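Ispd/ispf bifunctional enzyme (Campylobacter jejuni, PDB 1W55) catalyses two steps of isoprenoid precursor biosynthesis, joining CTP to methylerythritol phosphate and cyclising the phosphorylated product to methylerythritol cyclodiphosphate with release of CMP. Local coordinates at residues E268-T273 against K287-K292; A242-D247 against M283-Q288. All coordinates share one frame; numbering follows the deposited sequence.

Both contacts use helix 282-295 of the cyclodiphosphate synthase part, and they share Lys287 and Gln288; their centres lie about 9 Å apart. Contact 1 sets the end of the short helix 266-269, and the loop leaving it, against the middle of that helix; it is partly buried and combines an aliphatic touch with a tyrosine edge. Contact 2, farther from the centre of the chain but more deeply buried, brings the turn before helix 248-260 near the helix's first turns through loose polar-to-apolar meetings. Tyr270 of contact 1 reaches across to the backbone of Leu285 in contact 2. Glu268 and His243 touch bound cytidine monophosphate, and both loops probably help form the synthase active site.

Contact 1 (E268-T273 against K287-K292); sequences ELYPDT and KQAYDK
Leu269 swings its CG opposite the backbone N (chi1 -176°), which lays its isobutyl group on Ala289 of helix 282-295, while Tyr270 turns CG anti to its own carbonyl carbon (chi1 -53°) and sends its phenol to the same helix next to Gln288. Leu269 CD2 lies 3.8 Å from Ala289 CB and 3.9 Å from Ala289 CA, so one methyl branch rests on both the side chain and the backbone of the alanine. Leu258 of helix 248-260 touches both residues and extends this apolar patch. The branch carbon itself, Leu269 CG, sits 3.8 Å above the plane of the Tyr270 ring, over its centre. Gln288 meets the ring at its edge instead, where Tyr270 OH comes within 3.2 Å of Gln288 CB. The amide of Gln288 stands nearly perpendicular to the phenol, at 84°, and its NE2 is hydrogen-bonded to Glu284. The phenol's polar partner is one turn back, since Tyr270 OH donates to Leu285 O; Ala289 N, 3.5 Å from Tyr270 OH, is badly angled for a bond. Phe277 meets the ring edge-to-face. Tyr270 is the first residue to leave helical geometry after helix 266-269, and the chain running on from it to Thr273 binds the diphosphocytidyl substrate in related enzymes. The hydroxyl bond to Leu285 O, Leu269 CG against one ring face and Phe277 edge-to-face together restrict where the phenol can lie, which ties the first residue of this loop to helix 282-295.

Contact 2 (A242-D247 against M283-Q288); sequences AHSDGD and MELLKQ
Leu285, its CG anti to the carbonyl carbon (chi1 -63°) and CD1 extended beyond it, turns that methyl to the hydroxyl end of Ser244, with Ser244 OG and Leu285 CD1 4.3 Å apart, a loose van der Waals approach. That hydroxyl is bonded to the carbonyl O of Phe277, so the leucine meets an oxygen already engaged. The second meeting is equally relaxed: Asp247 OD2 lies 4.3 Å from Met283 SD, and the carboxylate is held by backbone N-H groups. OD2 accepts from Gly231 N, and OD1 from Ala230 N and Ala250 N, the latter bond making Asp247 the N-cap of helix 248-260. From His243 to Gly246, with Ser244 inside it, the chain makes a type II' beta turn, closed by Gly246 N to His243 O at 2.8 Å. Asp245 OD1 ties the turn to Ser282 OG at the start of helix 282-295 and takes a weak bond from Asp247 N. His243, at the head of the turn, contributes to the cytidine monophosphate pocket and is a probable transition-state stabiliser. The turn follows strand 238-240 and leads into helix 248-260, while Met283 is packed against Ala250 of that helix and against Asn324, Ile325 and Thr328 of helix 318-329.

Contact 1 (E268-T273 against K287-K292)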
ATOM      1  N   GLU A 268      43.558 -19.670   9.929  1.00 42.45           N
ATOM      2  CA  GLU A 268      43.669 -19.106   8.582  1.00 43.40           C
ATOM      3  C   GLU A 268      43.814 -17.581   8.644  1.00 44.64           C
ATOM      4  O   GLU A 268      44.492 -16.983   7.809  1.00 45.51           O
ATOM      5  CB  GLU A 268      42.450 -19.478   7.722  1.00 44.80           C
ATOM      6  CG  GLU A 268      42.069 -20.966   7.726  1.00 49.31           C
ATOM      7  CD  GLU A 268      43.047 -21.845   6.946  1.00 55.38           C
ATOM      8  OE1 GLU A 268      43.640 -21.348   5.955  1.00 58.39           O
ATOM      9  OE2 GLU A 268      43.230 -23.030   7.324  1.00 50.74           O
ATOM     10  N   LEU A 269      43.171 -16.951   9.628  1.00 43.28           N
ATOM     11  CA  LEU A 269      43.231 -15.495   9.760  1.00 44.44           C
ATOM     12  C   LEU A 269      44.493 -15.029  10.505  1.00 44.52           C
ATOM     13  O   LEU A 269      45.098 -14.032  10.123  1.00 44.74           O
ATOM     14  CB  LEU A 269      41.962 -14.943  10.433  1.00 42.06           C
ATOM     15  CG  LEU A 269      41.828 -13.420  10.565  1.00 45.09           C
ATOM     16  CD1 LEU A 269      41.934 -12.714   9.205  1.00 42.09           C
ATOM     17  CD2 LEU A 269      40.526 -13.030  11.272  1.00 41.75           C
ATOM     18  N   TYR A 270      44.871 -15.757  11.558  1.00 43.80           N
ATOM     19  CA  TYR A 270      46.063 -15.448  12.344  1.00 44.86           C
ATOM     20  C   TYR A 270      46.976 -16.670  12.458  1.00 45.95           C
ATOM     21  O   TYR A 270      47.020 -17.295  13.519  1.00 45.58           O
ATOM     22  CB  TYR A 270      45.680 -14.983  13.748  1.00 43.43           C
ATOM     23  CG  TYR A 270      44.691 -13.837  13.786  1.00 43.87           C
ATOM     24  CD1 TYR A 270      43.414 -14.019  14.315  1.00 40.91           C
ATOM     25  CD2 TYR A 270      45.038 -12.568  13.316  1.00 41.62           C
ATOM     26  CE1 TYR A 270      42.499 -12.973  14.371  1.00 43.53           C
ATOM     27  CE2 TYR A 270      44.130 -11.510  13.359  1.00 44.10           C
ATOM     28  CZ  TYR A 270      42.859 -11.722  13.888  1.00 44.66           C
ATOM     29  OH  TYR A 270      41.950 -10.689  13.941  1.00 41.67           O
ATOM     30  N   PRO A 271      47.704 -17.007  11.386  1.00 47.71           N
ATOM     31  CA  PRO A 271      48.563 -18.207  11.379  1.00 50.10           C
ATOM     32  C   PRO A 271      49.648 -18.104  12.452  1.00 52.17           C
ATOM     33  O   PRO A 271      50.500 -17.224  12.373  1.00 51.91           O
ATOM     34  CB  PRO A 271      49.191 -18.208   9.976  1.00 49.86           C
ATOM     35  CG  PRO A 271      48.445 -17.188   9.175  1.00 50.65           C
ATOM     36  CD  PRO A 271      47.775 -16.250  10.121  1.00 47.01           C
ATOM     37  N   ASP A 272      49.602 -18.996  13.438  1.00 55.67           N
ATOM     38  CA  ASP A 272      50.413 -18.871  14.651  1.00 60.23           C
ATOM     39  C   ASP A 272      51.446 -19.996  14.802  1.00 63.47           C
ATOM     40  O   ASP A 272      51.901 -20.309  15.903  1.00 64.24           O
ATOM     41  CB  ASP A 272      49.492 -18.806  15.878  1.00 58.84           C
ATOM     42  CG  ASP A 272      50.234 -18.448  17.158  1.00 59.69           C
ATOM     43  OD1 ASP A 272      51.205 -17.656  17.087  1.00 56.30           O
ATOM     44  OD2 ASP A 272      49.913 -18.919  18.278  1.00 56.76           O
ATOM     45  N   THR A 273      51.823 -20.596  13.684  1.00 68.31           N
ATOM     46  CA  THR A 273      52.749 -21.727  13.696  1.00 72.53           C
ATOM     47  C   THR A 273      54.189 -21.330  14.087  1.00 73.89           C
ATOM     48  O   THR A 273      54.933 -22.138  14.654  1.00 73.59           O
ATOM     49  CB  THR A 273      52.685 -22.486  12.338  1.00 72.62           C
ATOM     50  OG1 THR A 273      53.739 -23.452  12.270  1.00 75.82           O
ATOM     51  CG2 THR A 273      52.960 -21.544  11.154  1.00 74.49           C
ATOM     52  N   LYS A 287      38.052  -8.718  17.964  1.00 36.66           N
ATOM     53  CA  LYS A 287      37.498  -7.485  17.407  1.00 37.61           C
ATOM     54  C   LYS A 287      37.830  -7.334  15.912  1.00 37.32           C
ATOM     55  O   LYS A 287      36.976  -6.951  15.110  1.00 38.01           O
ATOM     56  CB  LYS A 287      38.004  -6.273  18.183  1.00 38.40           C
ATOM     57  CG  LYS A 287      37.549  -4.934  17.612  1.00 43.24           C
ATOM     58  CD  LYS A 287      38.371  -3.772  18.157  1.00 54.76           C
ATOM     59  CE  LYS A 287      37.863  -3.298  19.526  1.00 60.54           C
ATOM     60  NZ  LYS A 287      36.652  -2.419  19.440  1.00 60.99           N
ATOM     61  N   GLN A 288      39.065  -7.649  15.548  1.00 36.98           N
ATOM     62  CA  GLN A 288      39.509  -7.533  14.161  1.00 38.26           C
ATOM     63  C   GLN A 288      38.847  -8.564  13.251  1.00 37.00           C
ATOM     64  O   GLN A 288      38.589  -8.285  12.079  1.00 37.04           O
ATOM     65  CB  GLN A 288      41.035  -7.643  14.075  1.00 37.65           C
ATOM     66  CG  GLN A 288      41.765  -6.378  14.514  1.00 44.54           C
ATOM     67  CD  GLN A 288      43.275  -6.519  14.426  1.00 51.22           C
ATOM     68  OE1 GLN A 288      43.802  -6.997  13.421  1.00 57.50           O
ATOM     69  NE2 GLN A 288      43.969  -6.116  15.478  1.00 53.56           N
ATOM     70  N   ALA A 289      38.589  -9.759  13.786  1.00 35.83           N
ATOM     71  CA  ALA A 289      37.868 -10.788  13.037  1.00 34.28           C
ATOM     72  C   ALA A 289      36.418 -10.342  12.743  1.00 33.49           C
ATOM     73  O   ALA A 289      35.921 -10.520  11.636  1.00 34.40           O
ATOM     74  CB  ALA A 289      37.881 -12.098  13.799  1.00 33.41           C
ATOM     75  N   TYR A 290      35.752  -9.766  13.742  1.00 33.60           N
ATOM     76  CA  TYR A 290      34.418  -9.203  13.555  1.00 34.55           C
ATOM     77  C   TYR A 290      34.413  -8.035  12.556  1.00 36.17           C
ATOM     78  O   TYR A 290      33.460  -7.886  11.779  1.00 37.38           O
ATOM     79  CB  TYR A 290      33.799  -8.779  14.892  1.00 33.56           C
ATOM     80  CG  TYR A 290      32.339  -8.377  14.784  1.00 33.88           C
ATOM     81  CD1 TYR A 290      31.443  -9.116  13.995  1.00 28.84           C
ATOM     82  CD2 TYR A 290      31.857  -7.251  15.452  1.00 31.20           C
ATOM     83  CE1 TYR A 290      30.114  -8.737  13.873  1.00 28.71           C
ATOM     84  CE2 TYR A 290      30.516  -6.871  15.350  1.00 30.37           C
ATOM     85  CZ  TYR A 290      29.655  -7.621  14.557  1.00 32.24           C
ATOM     86  OH  TYR A 290      28.336  -7.258  14.442  1.00 31.61           O
ATOM     87  N   ASP A 291      35.470  -7.217  12.566  1.00 35.87           N
ATOM     88  CA  ASP A 291      35.634  -6.174  11.548  1.00 36.71           C
ATOM     89  C   ASP A 291      35.606  -6.765  10.140  1.00 35.90           C
ATOM     90  O   ASP A 291      34.981  -6.196   9.246  1.00 37.20           O
ATOM     91  CB  ASP A 291      36.947  -5.401  11.728  1.00 36.33           C
ATOM     92  CG  ASP A 291      36.887  -4.369  12.850  1.00 44.02           C
ATOM     93  OD1 ASP A 291      35.767  -3.998  13.287  1.00 45.71           O
ATOM     94  OD2 ASP A 291      37.934  -3.875  13.351  1.00 47.48           O
ATOM     95  N   LYS A 292      36.297  -7.885   9.935  1.00 35.44           N
ATOM     96  CA  LYS A 292      36.274  -8.567   8.634  1.00 37.96           C
ATOM     97  C   LYS A 292      34.859  -8.966   8.214  1.00 36.13           C
ATOM     98  O   LYS A 292      34.491  -8.843   7.049  1.00 37.30           O
ATOM     99  CB  LYS A 292      37.172  -9.810   8.635  1.00 38.79           C
ATOM    100  CG  LYS A 292      38.651  -9.514   8.758  1.00 45.58           C
ATOM    101  CD  LYS A 292      39.200  -8.811   7.513  1.00 57.61           C
ATOM    102  CE  LYS A 292      40.488  -8.052   7.852  1.00 64.87           C
ATOM    103  NZ  LYS A 292      41.431  -7.930   6.699  1.00 66.27           N
TER

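Contact 2 (A242-D247 against M283-Q288)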
ATOM      1  N   ALA A 242      50.295 -21.372  26.018  1.00 41.48           N
ATOM      2  CA  ALA A 242      50.513 -20.835  24.672  1.00 40.96           C
ATOM      3  C   ALA A 242      49.277 -20.108  24.126  1.00 40.75           C
ATOM      4  O   ALA A 242      48.528 -19.532  24.909  1.00 41.29           O
ATOM      5  CB  ALA A 242      50.990 -21.948  23.730  1.00 39.97           C
ATOM      6  N   HIS A 243      49.085 -20.124  22.800  1.00 41.29           N
ATOM      7  CA  HIS A 243      47.965 -19.449  22.123  1.00 40.26           C
ATOM      8  C   HIS A 243      47.767 -18.019  22.620  1.00 40.95           C
ATOM      9  O   HIS A 243      46.722 -17.683  23.212  1.00 40.18           O
ATOM     10  CB  HIS A 243      46.661 -20.245  22.296  1.00 39.68           C
ATOM     11  CG  HIS A 243      46.726 -21.630  21.739  1.00 38.01           C
ATOM     12  ND1 HIS A 243      46.991 -22.731  22.523  1.00 36.94           N
ATOM     13  CD2 HIS A 243      46.594 -22.089  20.471  1.00 33.97           C
ATOM     14  CE1 HIS A 243      47.003 -23.814  21.766  1.00 37.09           C
ATOM     15  NE2 HIS A 243      46.763 -23.451  20.517  1.00 40.84           N
ATOM     16  N   SER A 244      48.774 -17.186  22.367  1.00 40.07           N
ATOM     17  CA  SER A 244      48.798 -15.795  22.817  1.00 39.93           C
ATOM     18  C   SER A 244      48.682 -15.722  24.344  1.00 39.31           C
ATOM     19  O   SER A 244      49.528 -16.252  25.069  1.00 39.36           O
ATOM     20  CB  SER A 244      47.686 -14.983  22.142  1.00 40.51           C
ATOM     21  OG  SER A 244      47.595 -15.287  20.759  1.00 44.84           O
ATOM     22  N   ASP A 245      47.612 -15.091  24.817  1.00 38.14           N
ATOM     23  CA  ASP A 245      47.350 -14.945  26.237  1.00 37.53           C
ATOM     24  C   ASP A 245      46.494 -16.094  26.778  1.00 38.33           C
ATOM     25  O   ASP A 245      46.009 -16.020  27.908  1.00 39.67           O
ATOM     26  CB  ASP A 245      46.674 -13.593  26.489  1.00 37.75           C
ATOM     27  CG  ASP A 245      45.414 -13.383  25.627  1.00 40.98           C
ATOM     28  OD1 ASP A 245      44.970 -14.343  24.947  1.00 39.49           O
ATOM     29  OD2 ASP A 245      44.793 -12.294  25.572  1.00 41.58           O
ATOM     30  N   GLY A 246      46.297 -17.140  25.964  1.00 37.87           N
ATOM     31  CA  GLY A 246      45.601 -18.356  26.378  1.00 37.58           C
ATOM     32  C   GLY A 246      44.067 -18.317  26.459  1.00 38.14           C
ATOM     33  O   GLY A 246      43.440 -19.253  26.958  1.00 38.77           O
ATOM     34  N   ASP A 247      43.458 -17.245  25.972  1.00 36.13           N
ATOM     35  CA  ASP A 247      42.008 -17.057  26.062  1.00 35.87           C
ATOM     36  C   ASP A 247      41.250 -18.007  25.119  1.00 33.97           C
ATOM     37  O   ASP A 247      40.921 -17.619  23.999  1.00 34.65           O
ATOM     38  CB  ASP A 247      41.709 -15.589  25.732  1.00 34.42           C
ATOM     39  CG  ASP A 247      40.359 -15.114  26.236  1.00 37.70           C
ATOM     40  OD1 ASP A 247      39.362 -15.890  26.254  1.00 37.92           O
ATOM     41  OD2 ASP A 247      40.195 -13.928  26.589  1.00 37.90           O
ATOM     42  N   MET A 283      41.289 -10.605  22.588  1.00 33.78           N
ATOM     43  CA  MET A 283      40.076  -9.815  22.452  1.00 34.62           C
ATOM     44  C   MET A 283      40.210  -8.800  21.307  1.00 35.59           C
ATOM     45  O   MET A 283      39.218  -8.460  20.656  1.00 33.72           O
ATOM     46  CB  MET A 283      39.743  -9.100  23.773  1.00 32.50           C
ATOM     47  CG  MET A 283      39.264 -10.037  24.885  1.00 34.56           C
ATOM     48  SD  MET A 283      37.838 -11.073  24.392  1.00 35.01           S
ATOM     49  CE  MET A 283      36.439  -9.950  24.685  1.00 28.38           C
ATOM     50  N   GLU A 284      41.435  -8.327  21.073  1.00 36.25           N
ATOM     51  CA  GLU A 284      41.719  -7.454  19.932  1.00 38.09           C
ATOM     52  C   GLU A 284      41.669  -8.256  18.640  1.00 36.64           C
ATOM     53  O   GLU A 284      41.163  -7.767  17.627  1.00 36.53           O
ATOM     54  CB  GLU A 284      43.077  -6.742  20.101  1.00 39.19           C
ATOM     55  CG  GLU A 284      43.505  -5.847  18.932  1.00 46.75           C
ATOM     56  CD  GLU A 284      42.565  -4.666  18.662  1.00 54.14           C
ATOM     57  OE1 GLU A 284      41.962  -4.114  19.618  1.00 59.78           O
ATOM     58  OE2 GLU A 284      42.432  -4.284  17.479  1.00 52.84           O
ATOM     59  N   LEU A 285      42.171  -9.494  18.693  1.00 36.37           N
ATOM     60  CA  LEU A 285      42.098 -10.418  17.565  1.00 36.84           C
ATOM     61  C   LEU A 285      40.644 -10.723  17.226  1.00 36.49           C
ATOM     62  O   LEU A 285      40.272 -10.742  16.055  1.00 36.36           O
ATOM     63  CB  LEU A 285      42.844 -11.723  17.869  1.00 37.47           C
ATOM     64  CG  LEU A 285      44.357 -11.681  18.117  1.00 40.39           C
ATOM     65  CD1 LEU A 285      44.904 -13.091  18.281  1.00 39.55           C
ATOM     66  CD2 LEU A 285      45.099 -10.952  17.006  1.00 40.30           C
ATOM     67  N   LEU A 286      39.837 -10.959  18.266  1.00 36.65           N
ATOM     68  CA  LEU A 286      38.389 -11.121  18.142  1.00 35.40           C
ATOM     69  C   LEU A 286      37.738  -9.916  17.469  1.00 35.84           C
ATOM     70  O   LEU A 286      36.956 -10.070  16.527  1.00 34.68           O
ATOM     71  CB  LEU A 286      37.748 -11.350  19.526  1.00 34.08           C
ATOM     72  CG  LEU A 286      36.214 -11.284  19.615  1.00 36.24           C
ATOM     73  CD1 LEU A 286      35.539 -12.349  18.710  1.00 31.32           C
ATOM     74  CD2 LEU A 286      35.720 -11.404  21.063  1.00 35.80           C
ATOM     75  N   LYS A 287      38.052  -8.718  17.964  1.00 36.66           N
ATOM     76  CA  LYS A 287      37.498  -7.485  17.407  1.00 37.61           C
ATOM     77  C   LYS A 287      37.830  -7.334  15.912  1.00 37.32           C
ATOM     78  O   LYS A 287      36.976  -6.951  15.110  1.00 38.01           O
ATOM     79  CB  LYS A 287      38.004  -6.273  18.183  1.00 38.40           C
ATOM     80  CG  LYS A 287      37.549  -4.934  17.612  1.00 43.24           C
ATOM     81  CD  LYS A 287      38.371  -3.772  18.157  1.00 54.76           C
ATOM     82  CE  LYS A 287      37.863  -3.298  19.526  1.00 60.54           C
ATOM     83  NZ  LYS A 287      36.652  -2.419  19.440  1.00 60.99           N
ATOM     84  N   GLN A 288      39.065  -7.649  15.548  1.00 36.98           N
ATOM     85  CA  GLN A 288      39.509  -7.533  14.161  1.00 38.26           C
ATOM     86  C   GLN A 288      38.847  -8.564  13.251  1.00 37.00           C
ATOM     87  O   GLN A 288      38.589  -8.285  12.079  1.00 37.04           O
ATOM     88  CB  GLN A 288      41.035  -7.643  14.075  1.00 37.65           C
ATOM     89  CG  GLN A 288      41.765  -6.378  14.514  1.00 44.54           C
ATOM     90  CD  GLN A 288      43.275  -6.519  14.426  1.00 51.22           C
ATOM     91  OE1 GLN A 288      43.802  -6.997  13.421  1.00 57.50           O
ATOM     92  NE2 GLN A 288      43.969  -6.116  15.478  1.00 53.56           N
TER